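Local coordinates for protein tannase (Fusobacterium nucleatum subsp. nucleatum ATCC 25586, PDB 6YQ4) that hydrolyses gallate esters as a tannase that acts on gallotannins, probably by the serine mechanism of the alpha/beta-hydrolase fold, at residues I418-M421 against Y425-D428. Numbering follows the deposited sequence.
Sequences IKMM and YYID
Lys419, in the last turn of helix 415-420, faces Tyr425 just after the chain has turned back, their CA atoms 6.6 Å apart. In this alpha/beta hydrolase the end of helix 415-420 packs here against the loop that leads to strand 435-439, away from the magnesium site. No hydrogen bond joins the two segments; within the first, Met421 N reaches Ile418 O in a final tight turn at 3.3 Å.

The long, flexible lysine suits its place because its methylenes can run between two aromatic rings. With CG turned anti to the backbone N (chi1 -179°) and the chain extended beyond, CG meets Tyr425 CD2 obliquely at 3.7 Å, while CE lies above the phenol end of Tyr426, 3.6 Å from CZ. The ammonium is thereby carried past the rings toward Asp183, with which NZ makes a long, weak ion pair.

Tyrosine, flat and greasy with a polar end, suits both ring positions: Tyr425 OH hydrogen-bonds Glu213 OE2, and Tyr426 OH hydrogen-bonds Asp183 OD2, so each phenol ties this turn to residues far back in the chain. Tyr426 presents its edge to the helix end, CE2 lying 3.3 Å from Lys419 O. The phenol oxygen lies against Met420, whose lack of branching at CB probably helps it fit there, and Met420 CG comes within 3.4 Å of Tyr426 OH.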
loop_
_atom_site.group_PDB
_atom_site.type_symbol
_atom_site.label_atom_id
_atom_site.label_comp_id
_atom_site.label_asym_id
_atom_site.label_seq_id
_atom_site.Cartn_x
_atom_site.Cartn_y
_atom_site.Cartn_z
ATOM N N ILE A 418 10.042 -6.233 -11.734
ATOM C CA ILE A 418 8.779 -5.524 -11.910
ATOM C C ILE A 418 7.618 -6.426 -11.506
ATOM O O ILE A 418 6.695 -5.997 -10.796
ATOM C CB ILE A 418 8.641 -5.022 -13.359
ATOM C CG1 ILE A 418 9.829 -4.116 -13.709
ATOM C CG2 ILE A 418 7.335 -4.286 -13.547
ATOM C CD1 ILE A 418 9.773 -3.514 -15.104
ATOM N N LYS A 419 7.671 -7.701 -11.912
ATOM C CA LYS A 419 6.617 -8.651 -11.562
ATOM C C LYS A 419 6.491 -8.811 -10.053
ATOM O O LYS A 419 5.389 -8.702 -9.490
ATOM C CB LYS A 419 6.889 -10.005 -12.203
ATOM C CG LYS A 419 5.801 -10.998 -11.865
ATOM C CD LYS A 419 6.202 -12.459 -12.152
ATOM C CE LYS A 419 5.279 -13.410 -11.373
ATOM N NZ LYS A 419 5.399 -14.804 -11.811
ATOM N N MET A 420 7.617 -9.061 -9.378
ATOM C CA MET A 420 7.599 -9.343 -7.944
ATOM C C MET A 420 7.057 -8.199 -7.102
ATOM O O MET A 420 6.783 -8.421 -5.911
ATOM C CB MET A 420 8.994 -9.689 -7.449
ATOM C CG MET A 420 9.383 -11.138 -7.687
ATOM S SD MET A 420 11.028 -11.467 -7.011
ATOM C CE MET A 420 11.980 -11.108 -8.459
ATOM N N MET A 421 6.927 -6.990 -7.660
ATOM C CA MET A 421 6.385 -5.866 -6.907
ATOM C C MET A 421 4.910 -5.650 -7.173
ATOM O O MET A 421 4.327 -4.744 -6.569
ATOM C CB MET A 421 7.141 -4.557 -7.217
ATOM C CG MET A 421 8.613 -4.557 -6.864
ATOM S SD MET A 421 8.876 -4.977 -5.136
ATOM C CE MET A 421 7.757 -3.836 -4.256
ATOM N N TYR A 425 0.015 -9.827 -10.832
ATOM C CA TYR A 425 0.462 -11.075 -11.443
ATOM C C TYR A 425 0.343 -12.272 -10.509
ATOM O O TYR A 425 0.699 -13.381 -10.910
ATOM C CB TYR A 425 1.912 -10.963 -11.928
ATOM C CG TYR A 425 2.175 -9.785 -12.817
ATOM C CD1 TYR A 425 1.695 -9.750 -14.119
ATOM C CD2 TYR A 425 2.899 -8.694 -12.351
ATOM C CE1 TYR A 425 1.937 -8.657 -14.945
ATOM C CE2 TYR A 425 3.138 -7.596 -13.155
ATOM C CZ TYR A 425 2.655 -7.583 -14.450
ATOM O OH TYR A 425 2.899 -6.491 -15.242
ATOM N N TYR A 426 -0.128 -12.086 -9.283
ATOM C CA TYR A 426 -0.168 -13.177 -8.320
ATOM C C TYR A 426 -1.572 -13.532 -7.846
ATOM O O TYR A 426 -1.748 -14.585 -7.234
ATOM C CB TYR A 426 0.709 -12.844 -7.094
ATOM C CG TYR A 426 2.201 -12.728 -7.388
ATOM C CD1 TYR A 426 3.030 -13.850 -7.387
ATOM C CD2 TYR A 426 2.775 -11.495 -7.670
ATOM C CE1 TYR A 426 4.384 -13.747 -7.649
ATOM C CE2 TYR A 426 4.126 -11.383 -7.942
ATOM C CZ TYR A 426 4.924 -12.503 -7.936
ATOM O OH TYR A 426 6.261 -12.349 -8.196
ATOM N N ILE A 427 -2.561 -12.697 -8.101
ATOM C CA ILE A 427 -3.898 -12.911 -7.573
ATOM C C ILE A 427 -4.625 -13.898 -8.469
ATOM O O ILE A 427 -4.750 -13.674 -9.674
ATOM C CB ILE A 427 -4.662 -11.585 -7.486
ATOM C CG1 ILE A 427 -4.022 -10.661 -6.444
ATOM C CG2 ILE A 427 -6.127 -11.846 -7.148
ATOM C CD1 ILE A 427 -4.482 -9.239 -6.538
ATOM N N ASP A 428 -5.134 -14.969 -7.862
ATOM C CA ASP A 428 -5.709 -16.151 -8.495
ATOM C C ASP A 428 -6.924 -16.560 -7.690
ATOM O O ASP A 428 -7.087 -16.152 -6.534
ATOM C CB ASP A 428 -4.753 -17.353 -8.450
ATOM C CG ASP A 428 -4.262 -17.745 -9.778
ATOM O OD1 ASP A 428 -4.628 -17.058 -10.754
ATOM O OD2 ASP A 428 -3.515 -18.749 -9.844
#